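Endoribonuclease YbeY (Aquifex aeolicus, PDB 1OZ9) is probably a zinc-dependent, single-strand-specific endoribonuclease that takes part in late ribosome quality control and in maturing the 3' end of 16S rRNA. Local coordinates at residues A[26-31]-A[108-113]; A[44-49]-A[86-91]; A[52-57]-A[64-69]. All blocks are in the same frame, centred on the assembly; numbering follows the deposited sequence.

Contact 1: residues A[26-31]-A[108-113]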
loop_
_atom_site.group_PDB
_atom_site.type_symbol
_atom_site.label_atom_id
_atom_site.label_comp_id
_atom_site.label_asym_id
_atom_site.label_seq_id
_atom_site.Cartn_x
_atom_site.Cartn_y
_atom_site.Cartn_z
ATOM N N GLU A 26 0.208 -6.735 8.847
ATOM C CA GLU A 26 1.646 -6.687 9.097
ATOM C C GLU A 26 2.382 -7.770 8.292
ATOM O O GLU A 26 3.418 -7.489 7.650
ATOM C CB GLU A 26 1.944 -6.855 10.592
ATOM C CG GLU A 26 3.271 -6.253 10.993
ATOM C CD GLU A 26 3.578 -6.377 12.492
ATOM O OE1 GLU A 26 2.653 -6.212 13.340
ATOM O OE2 GLU A 26 4.757 -6.630 12.810
ATOM N N LYS A 27 1.857 -8.999 8.348
ATOM C CA LYS A 27 2.407 -10.139 7.616
ATOM C C LYS A 27 2.436 -9.914 6.082
ATOM O O LYS A 27 3.484 -10.150 5.464
ATOM C CB LYS A 27 1.727 -11.469 8.002
ATOM C CG LYS A 27 1.889 -12.634 6.969
ATOM C CD LYS A 27 1.146 -13.915 7.392
ATOM C CE LYS A 27 0.645 -14.775 6.191
ATOM N NZ LYS A 27 1.363 -16.094 5.994
ATOM N N TRP A 28 1.329 -9.463 5.479
ATOM C CA TRP A 28 1.304 -9.176 4.038
ATOM C C TRP A 28 2.388 -8.161 3.686
ATOM O O TRP A 28 3.126 -8.333 2.716
ATOM C CB TRP A 28 -0.045 -8.595 3.594
ATOM C CG TRP A 28 -1.138 -9.607 3.646
ATOM C CD1 TRP A 28 -1.028 -10.939 3.439
ATOM C CD2 TRP A 28 -2.499 -9.357 3.934
ATOM N NE1 TRP A 28 -2.259 -11.548 3.545
ATOM C CE2 TRP A 28 -3.177 -10.596 3.882
ATOM C CE3 TRP A 28 -3.228 -8.209 4.235
ATOM C CZ2 TRP A 28 -4.542 -10.715 4.126
ATOM C CZ3 TRP A 28 -4.590 -8.335 4.462
ATOM C CH2 TRP A 28 -5.223 -9.574 4.411
ATOM N N ALA A 29 2.469 -7.102 4.486
ATOM C CA ALA A 29 3.465 -6.066 4.246
ATOM C C ALA A 29 4.894 -6.627 4.372
ATOM O O ALA A 29 5.747 -6.333 3.507
ATOM C CB ALA A 29 3.252 -4.883 5.168
ATOM N N GLU A 30 5.153 -7.421 5.414
ATOM C CA GLU A 30 6.479 -8.027 5.584
ATOM C C GLU A 30 6.802 -9.001 4.445
ATOM O O GLU A 30 7.946 -9.010 3.926
ATOM C CB GLU A 30 6.611 -8.729 6.949
ATOM C CG GLU A 30 6.563 -7.746 8.125
ATOM C CD GLU A 30 6.658 -8.442 9.469
ATOM O OE1 GLU A 30 6.273 -9.631 9.544
ATOM O OE2 GLU A 30 7.131 -7.809 10.443
ATOM N N LEU A 31 5.810 -9.784 4.021
ATOM C CA LEU A 31 6.039 -10.707 2.932
ATOM C C LEU A 31 6.318 -9.955 1.625
ATOM O O LEU A 31 7.125 -10.399 0.826
ATOM C CB LEU A 31 4.865 -11.648 2.723
ATOM C CG LEU A 31 4.693 -12.713 3.804
ATOM C CD1 LEU A 31 3.353 -13.430 3.593
ATOM C CD2 LEU A 31 5.892 -13.700 3.873
ATOM N N GLU A 108 -8.964 -7.418 -0.942
ATOM C CA GLU A 108 -8.814 -6.064 -1.488
ATOM C C GLU A 108 -7.749 -5.279 -0.716
ATOM O O GLU A 108 -6.915 -4.556 -1.299
ATOM C CB GLU A 108 -10.163 -5.320 -1.508
ATOM C CG GLU A 108 -10.108 -3.900 -2.103
ATOM C CD GLU A 108 -9.754 -3.875 -3.593
ATOM O OE1 GLU A 108 -9.737 -4.955 -4.251
ATOM O OE2 GLU A 108 -9.496 -2.761 -4.118
ATOM N N VAL A 109 -7.755 -5.422 0.605
ATOM C CA VAL A 109 -6.751 -4.724 1.383
ATOM C C VAL A 109 -5.335 -5.219 1.075
ATOM O O VAL A 109 -4.393 -4.434 0.982
ATOM C CB VAL A 109 -7.081 -4.802 2.880
ATOM C CG1 VAL A 109 -5.898 -4.273 3.711
ATOM C CG2 VAL A 109 -8.370 -3.985 3.118
ATOM N N LYS A 110 -5.191 -6.525 0.940
ATOM C CA LYS A 110 -3.910 -7.135 0.592
ATOM C C LYS A 110 -3.397 -6.576 -0.746
ATOM O O LYS A 110 -2.218 -6.175 -0.885
ATOM C CB LYS A 110 -4.049 -8.660 0.490
ATOM C CG LYS A 110 -2.741 -9.393 0.091
ATOM C CD LYS A 110 -2.932 -10.919 0.052
ATOM C CE LYS A 110 -3.741 -11.343 -1.146
ATOM N NZ LYS A 110 -4.023 -12.822 -1.178
ATOM N N ARG A 111 -4.293 -6.512 -1.715
ATOM C CA ARG A 111 -3.945 -6.017 -3.042
ATOM C C ARG A 111 -3.561 -4.536 -3.020
ATOM O O ARG A 111 -2.658 -4.099 -3.758
ATOM C CB ARG A 111 -5.094 -6.259 -4.009
ATOM C CG ARG A 111 -5.212 -7.742 -4.470
ATOM C CD ARG A 111 -6.381 -7.993 -5.428
ATOM N NE ARG A 111 -6.768 -9.397 -5.569
ATOM C CZ ARG A 111 -7.583 -9.864 -6.545
ATOM N NH1 ARG A 111 -8.059 -9.036 -7.478
ATOM N NH2 ARG A 111 -7.922 -11.160 -6.601
ATOM N N LEU A 112 -4.237 -3.772 -2.178
ATOM C CA LEU A 112 -3.971 -2.360 -2.060
ATOM C C LEU A 112 -2.639 -2.122 -1.352
ATOM O O LEU A 112 -1.947 -1.153 -1.653
ATOM C CB LEU A 112 -5.107 -1.646 -1.308
ATOM C CG LEU A 112 -6.391 -1.497 -2.144
ATOM C CD1 LEU A 112 -7.548 -1.030 -1.289
ATOM C CD2 LEU A 112 -6.218 -0.525 -3.356
ATOM N N ILE A 113 -2.290 -2.982 -0.396
ATOM C CA ILE A 113 -0.976 -2.856 0.256
ATOM C C ILE A 113 0.130 -3.034 -0.760
ATOM O O ILE A 113 1.083 -2.259 -0.805
ATOM C CB ILE A 113 -0.833 -3.922 1.339
ATOM C CG1 ILE A 113 -1.676 -3.517 2.541
ATOM C CG2 ILE A 113 0.646 -4.081 1.782
ATOM C CD1 ILE A 113 -1.913 -4.667 3.533
#
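Trp28 meets helix 108-113 mainly through a CH-pi contact with the aliphatic stem of Lys110. Lys110 CB lies over one face of the indole, 3.8 Å from the centroid of the six-membered ring of Trp28 and only 9° off the ring normal. The stem then runs on across the same ring system: CG lies over the five-membered ring, and Lys110 CD comes to 3.6 Å from Trp28 NE1. With CG anti to the backbone N, the lysine chain starts out across the indole; a bend at chi3 (73°) then turns CE off this course. The ammonium group beyond it pairs with Glu107 in a salt bridge, one turn back on its own helix, so the methylenes pack while the charge is met apart from the indole.

The remaining contacts are between apolar groups. Ile113 CD1 approaches the edge of the indole, near its plane, 3.8 Å from Trp28 CE3, and Val109 CG1 makes a looser contact with Trp28 CZ3 at 4.3 Å. These residues join helix 22-35 to helix 105-120 on one side of the sheet of a fold related to that of the matrix metalloproteinases, and helix 105-120 also carries His115 and His119, predicted zinc ligands. The short helical segments run at 35° to each other, with axes 9.9 Å apart at their closest.

Ala29 CB touches Ile113 CG2 at 4.3 Å. Ala29 also touches Val11 of strand 10-15, while Leu146 of helix 129-147 reaches both Leu31 and Lys110.

Contact 2: residues A[44-49]-A[86-91]; sequences SVYITD and DVVISQ
Ser44 to Thr48 pair with Asp86 to Ser90 as parallel strands, and five backbone hydrogen bonds alternate in direction between them. Ser44 O accepts from Val87 N, Tyr46 O from Ile89 N and Thr48 O from Gln91 N; in return Val87 O takes Tyr46 N and Ile89 O takes Thr48 N at 2.8 Å, the straightest of the set (172°). Each of these carbonyls also receives a CA-H, as where Val45 CA lies 3.3 Å from Val87 O. The N-H and C=O groups of Val45 and Ile47 face the other way and are taken up by strand 10-15 and Lys16, just after it.

Three side-chain hydroxyls, of Tyr46, Thr48 and Ser90, find partners outside the pair. Tyr46 OH and Thr48 OG1 both bond Glu52 OE1, while Ser90 OG, at a helix N-cap, bonds Thr93 N and Asp50 OD1. Asp49 OD1 likewise caps Glu52 N.

On the face of Tyr46 and Thr48, Val88 CG1 touches both, 3.7 Å from Thr48 CG2 and 4.0 Å from Tyr46 CD2, and Thr48 CB lies over one face of the Tyr46 ring, toward its rim. On the other face Ile47 and Ile89 lie side by side; chi2 of Ile47 (-58°) places its CD1 near Ile89 CB, at 3.8 Å. An alanine at Ile47 would probably leave a gap beside Ile89 and Gln91 CB, both of which would lose their packing against its branches.

Helices begin directly after both strands, so that strand-to-helix passages lie together at one end of a mixed four-stranded sheet, the central sheet of the YbeY fold.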
loop_
_atom_site.group_PDB
_atom_site.type_symbol
_atom_site.label_atom_id
_atom_site.label_comp_id
_atom_site.label_asym_id
_atom_site.label_seq_id
_atom_site.Cartn_x
_atom_site.Cartn_y
_atom_site.Cartn_z
ATOM N N SER A 44 5.302 2.270 6.931
ATOM C CA SER A 44 4.115 2.454 7.751
ATOM C C SER A 44 2.871 2.174 6.908
ATOM O O SER A 44 2.807 2.579 5.739
ATOM C CB SER A 44 4.073 3.855 8.361
ATOM O OG SER A 44 5.150 4.002 9.294
ATOM N N VAL A 45 1.914 1.446 7.489
ATOM C CA VAL A 45 0.658 1.177 6.798
ATOM C C VAL A 45 -0.485 1.719 7.655
ATOM O O VAL A 45 -0.580 1.381 8.857
ATOM C CB VAL A 45 0.470 -0.311 6.524
ATOM C CG1 VAL A 45 -0.856 -0.544 5.767
ATOM C CG2 VAL A 45 1.678 -0.865 5.713
ATOM N N TYR A 46 -1.340 2.574 7.089
ATOM C CA TYR A 46 -2.447 3.137 7.875
ATOM C C TYR A 46 -3.757 2.703 7.242
ATOM O O TYR A 46 -3.932 2.875 6.035
ATOM C CB TYR A 46 -2.353 4.663 7.877
ATOM C CG TYR A 46 -3.337 5.425 8.765
ATOM C CD1 TYR A 46 -3.842 4.884 9.942
ATOM C CD2 TYR A 46 -3.732 6.724 8.424
ATOM C CE1 TYR A 46 -4.715 5.604 10.745
ATOM C CE2 TYR A 46 -4.595 7.448 9.208
ATOM C CZ TYR A 46 -5.087 6.901 10.369
ATOM O OH TYR A 46 -5.951 7.663 11.134
ATOM N N ILE A 47 -4.657 2.111 8.022
ATOM C CA ILE A 47 -5.986 1.784 7.486
ATOM C C ILE A 47 -6.970 2.787 8.091
ATOM O O ILE A 47 -7.196 2.802 9.314
ATOM C CB ILE A 47 -6.451 0.365 7.842
ATOM C CG1 ILE A 47 -5.429 -0.706 7.438
ATOM C CG2 ILE A 47 -7.831 0.096 7.219
ATOM C CD1 ILE A 47 -5.058 -0.751 5.931
ATOM N N THR A 48 -7.557 3.631 7.248
ATOM C CA THR A 48 -8.420 4.680 7.756
ATOM C C THR A 48 -9.747 4.714 7.014
ATOM O O THR A 48 -10.162 3.686 6.456
ATOM C CB THR A 48 -7.649 6.037 7.745
ATOM O OG1 THR A 48 -8.437 7.062 8.340
ATOM C CG2 THR A 48 -7.353 6.523 6.312
ATOM N N ASP A 49 -10.420 5.859 7.028
ATOM C CA ASP A 49 -11.751 5.986 6.413
ATOM C C ASP A 49 -11.766 6.957 5.239
ATOM O O ASP A 49 -10.764 7.599 4.944
ATOM C CB ASP A 49 -12.799 6.428 7.437
ATOM C CG ASP A 49 -12.517 7.815 8.025
ATOM O OD1 ASP A 49 -11.580 8.516 7.591
ATOM O OD2 ASP A 49 -13.201 8.290 8.954
ATOM N N ASP A 86 4.978 5.954 3.802
ATOM C CA ASP A 86 3.664 5.497 4.239
ATOM C C ASP A 86 2.752 5.025 3.128
ATOM O O ASP A 86 2.746 5.597 2.047
ATOM C CB ASP A 86 2.901 6.648 4.902
ATOM C CG ASP A 86 3.671 7.282 6.034
ATOM O OD1 ASP A 86 4.395 6.553 6.721
ATOM O OD2 ASP A 86 3.621 8.502 6.274
ATOM N N VAL A 87 1.925 4.044 3.459
ATOM C CA VAL A 87 0.835 3.604 2.570
ATOM C C VAL A 87 -0.438 3.800 3.378
ATOM O O VAL A 87 -0.528 3.312 4.507
ATOM C CB VAL A 87 0.935 2.140 2.201
ATOM C CG1 VAL A 87 -0.318 1.705 1.461
ATOM C CG2 VAL A 87 2.171 1.915 1.286
ATOM N N VAL A 88 -1.408 4.527 2.824
ATOM C CA VAL A 88 -2.650 4.812 3.539
ATOM C C VAL A 88 -3.805 4.260 2.693
ATOM O O VAL A 88 -3.931 4.637 1.517
ATOM C CB VAL A 88 -2.835 6.338 3.685
ATOM C CG1 VAL A 88 -4.148 6.670 4.433
ATOM C CG2 VAL A 88 -1.635 6.949 4.402
ATOM N N ILE A 89 -4.666 3.427 3.308
ATOM C CA ILE A 89 -5.757 2.767 2.612
ATOM C C ILE A 89 -7.075 3.099 3.289
ATOM O O ILE A 89 -7.141 3.130 4.517
ATOM C CB ILE A 89 -5.525 1.248 2.721
ATOM C CG1 ILE A 89 -4.334 0.879 1.830
ATOM C CG2 ILE A 89 -6.815 0.468 2.352
ATOM C CD1 ILE A 89 -3.795 -0.541 2.029
ATOM N N SER A 90 -8.112 3.346 2.511
ATOM C CA SER A 90 -9.412 3.579 3.112
ATOM C C SER A 90 -10.175 2.269 3.124
ATOM O O SER A 90 -10.460 1.677 2.069
ATOM C CB SER A 90 -10.244 4.592 2.324
ATOM O OG SER A 90 -11.585 4.590 2.853
ATOM N N GLN A 91 -10.526 1.826 4.319
ATOM C CA GLN A 91 -11.374 0.658 4.437
ATOM C C GLN A 91 -12.717 0.864 3.745
ATOM O O GLN A 91 -13.259 -0.064 3.168
ATOM C CB GLN A 91 -11.603 0.301 5.919
ATOM C CG GLN A 91 -12.457 -0.933 6.083
ATOM C CD GLN A 91 -12.721 -1.237 7.554
ATOM O OE1 GLN A 91 -13.804 -0.953 8.091
ATOM N NE2 GLN A 91 -11.740 -1.805 8.193
#

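Contact 3: residues A[52-57]-A[64-69]; sequences EIRELN and DKPTDV
The return loop from helix 50-61 to strand 69-78, which leads toward the predicted zinc site, folds back along the helix it has just left. At its outer end Arg54 and Asp64 form a salt bridge: Arg54 NE donates to Asp64 OD1 at 2.7 Å, on the syn side of the carboxylate but 31° out of its plane. NH2 adds two weak bonds, one to each carboxylate oxygen. Because the guanidinium and carboxylate planes stand 62° apart, the two groups meet twisted rather than as a flat pair.

One turn on, Asn57 ND2 bonds Lys65 O at 2.8 Å and nearly straight (171°), with the carbonyl oxygen in the plane of the amide and the donor above the carbonyl plane. Ile53 faces the inner part of the loop. Its CG2 comes to 3.5 Å from Thr67 N and to 4.2 Å from Pro66 CB, and its CD1 reaches Asp68 O at 3.9 Å. Just beyond, Val69 packs on His115, a predicted zinc ligand.

The chemistry thus grades from a solvent-facing ion pair to a buried isoleucine, and the buried amide of Asn57 uses the main-chain carbonyl of Lys65, so the bond does not depend directly on the lysine side chain.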
loop_
_atom_site.group_PDB
_atom_site.type_symbol
_atom_site.label_atom_id
_atom_site.label_comp_id
_atom_site.label_asym_id
_atom_site.label_seq_id
_atom_site.Cartn_x
_atom_site.Cartn_y
_atom_site.Cartn_z
ATOM N N GLU A 52 -10.795 10.756 6.045
ATOM C CA GLU A 52 -9.390 11.074 6.218
ATOM C C GLU A 52 -8.627 10.976 4.908
ATOM O O GLU A 52 -7.802 11.841 4.594
ATOM C CB GLU A 52 -8.742 10.203 7.276
ATOM C CG GLU A 52 -7.255 10.474 7.362
ATOM C CD GLU A 52 -6.654 10.083 8.694
ATOM O OE1 GLU A 52 -7.217 9.184 9.377
ATOM O OE2 GLU A 52 -5.611 10.696 9.045
ATOM N N ILE A 53 -8.904 9.945 4.122
ATOM C CA ILE A 53 -8.170 9.821 2.874
ATOM C C ILE A 53 -8.523 10.978 1.934
ATOM O O ILE A 53 -7.694 11.446 1.159
ATOM C CB ILE A 53 -8.339 8.427 2.237
ATOM C CG1 ILE A 53 -7.051 8.052 1.480
ATOM C CG2 ILE A 53 -9.597 8.360 1.351
ATOM C CD1 ILE A 53 -6.877 6.586 1.261
ATOM N N ARG A 54 -9.723 11.517 2.080
ATOM C CA ARG A 54 -10.112 12.633 1.240
ATOM C C ARG A 54 -9.271 13.866 1.564
ATOM O O ARG A 54 -8.781 14.550 0.656
ATOM C CB ARG A 54 -11.608 12.909 1.384
ATOM C CG ARG A 54 -12.120 14.057 0.553
ATOM C CD ARG A 54 -13.551 14.427 0.881
ATOM N NE ARG A 54 -13.960 15.683 0.258
ATOM C CZ ARG A 54 -15.216 15.972 -0.045
ATOM N NH1 ARG A 54 -16.174 15.090 0.216
ATOM N NH2 ARG A 54 -15.520 17.135 -0.614
ATOM N N GLU A 55 -9.096 14.163 2.849
ATOM C CA GLU A 55 -8.279 15.309 3.225
ATOM C C GLU A 55 -6.881 15.109 2.655
ATOM O O GLU A 55 -6.280 16.041 2.136
ATOM C CB GLU A 55 -8.169 15.485 4.746
ATOM C CG GLU A 55 -9.448 15.772 5.505
ATOM C CD GLU A 55 -9.242 15.699 7.012
ATOM O OE1 GLU A 55 -8.143 15.306 7.441
ATOM O OE2 GLU A 55 -10.174 16.009 7.778
ATOM N N LEU A 56 -6.371 13.888 2.755
ATOM C CA LEU A 56 -5.033 13.584 2.251
ATOM C C LEU A 56 -4.935 13.794 0.737
ATOM O O LEU A 56 -3.984 14.423 0.238
ATOM C CB LEU A 56 -4.632 12.161 2.610
ATOM C CG LEU A 56 -4.385 11.912 4.098
ATOM C CD1 LEU A 56 -4.132 10.416 4.369
ATOM C CD2 LEU A 56 -3.240 12.809 4.628
ATOM N N ASN A 57 -5.932 13.284 0.016
ATOM C CA ASN A 57 -5.993 13.404 -1.434
ATOM C C ASN A 57 -6.040 14.866 -1.840
ATOM O O ASN A 57 -5.399 15.283 -2.804
ATOM C CB ASN A 57 -7.242 12.687 -1.944
ATOM C CG ASN A 57 -7.074 12.098 -3.348
ATOM O OD1 ASN A 57 -5.958 11.996 -3.897
ATOM N ND2 ASN A 57 -8.197 11.675 -3.922
ATOM N N ASP A 64 -9.991 16.603 -4.477
ATOM C CA ASP A 64 -10.948 16.627 -3.376
ATOM C C ASP A 64 -11.978 15.514 -3.477
ATOM O O ASP A 64 -13.133 15.745 -3.816
ATOM C CB ASP A 64 -11.631 17.997 -3.303
ATOM C CG ASP A 64 -12.425 18.190 -2.025
ATOM O OD1 ASP A 64 -12.388 17.304 -1.147
ATOM O OD2 ASP A 64 -13.114 19.202 -1.818
ATOM N N LYS A 65 -11.540 14.298 -3.175
ATOM C CA LYS A 65 -12.414 13.145 -3.182
ATOM C C LYS A 65 -11.699 11.985 -2.500
ATOM O O LYS A 65 -10.474 11.991 -2.365
ATOM C CB LYS A 65 -12.781 12.763 -4.611
ATOM C CG LYS A 65 -11.584 12.373 -5.486
ATOM C CD LYS A 65 -12.060 12.107 -6.926
ATOM C CE LYS A 65 -11.019 12.566 -7.966
ATOM N NZ LYS A 65 -11.571 12.642 -9.364
ATOM N N PRO A 66 -12.462 10.998 -2.057
ATOM C CA PRO A 66 -11.871 9.813 -1.429
ATOM C C PRO A 66 -11.214 8.968 -2.502
ATOM O O PRO A 66 -11.453 9.213 -3.689
ATOM C CB PRO A 66 -13.080 9.060 -0.868
ATOM C CG PRO A 66 -14.252 10.007 -1.009
ATOM C CD PRO A 66 -13.935 10.948 -2.115
ATOM N N THR A 67 -10.380 8.023 -2.091
ATOM C CA THR A 67 -9.758 7.084 -3.011
ATOM C C THR A 67 -9.421 5.809 -2.244
ATOM O O THR A 67 -9.671 5.734 -1.032
ATOM C CB THR A 67 -8.517 7.711 -3.691
ATOM O OG1 THR A 67 -8.047 6.820 -4.706
ATOM C CG2 THR A 67 -7.338 7.805 -2.692
ATOM N N ASP A 68 -8.899 4.789 -2.913
ATOM C CA ASP A 68 -8.587 3.538 -2.208
ATOM C C ASP A 68 -7.234 3.517 -1.479
ATOM O O ASP A 68 -7.123 3.047 -0.316
ATOM C CB ASP A 68 -8.682 2.336 -3.145
ATOM C CG ASP A 68 -7.926 2.528 -4.464
ATOM O OD1 ASP A 68 -7.249 3.581 -4.690
ATOM O OD2 ASP A 68 -8.014 1.652 -5.372
ATOM N N VAL A 69 -6.198 4.020 -2.136
ATOM C CA VAL A 69 -4.886 3.975 -1.502
ATOM C C VAL A 69 -4.033 5.171 -1.949
ATOM O O VAL A 69 -4.092 5.589 -3.106
ATOM C CB VAL A 69 -4.168 2.639 -1.881
ATOM C CG1 VAL A 69 -4.023 2.482 -3.433
ATOM C CG2 VAL A 69 -2.803 2.431 -1.133
#

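Overall arrangement
Contacts 1 and 2 are buried, whereas contact 3 runs from the interior to the surface. Their chemistry follows: contact 1 joins two helices through apolar side chains and lysine methylenes, contact 2 joins two strands through main-chain bonds, and contact 3 ties a loop to its helix with an ion pair and one hydrogen bond from a side-chain amide. No helix or strand is common to two contacts, but neighbours meet. Ile89 of contact 2 packs against Leu112 and Ile113 of 108-113, and Ser90 N of contact 2 probably bonds Asp68 O of contact 3. Along the chain, contact 3 is nested within contact 2, and contact 2 within contact 1.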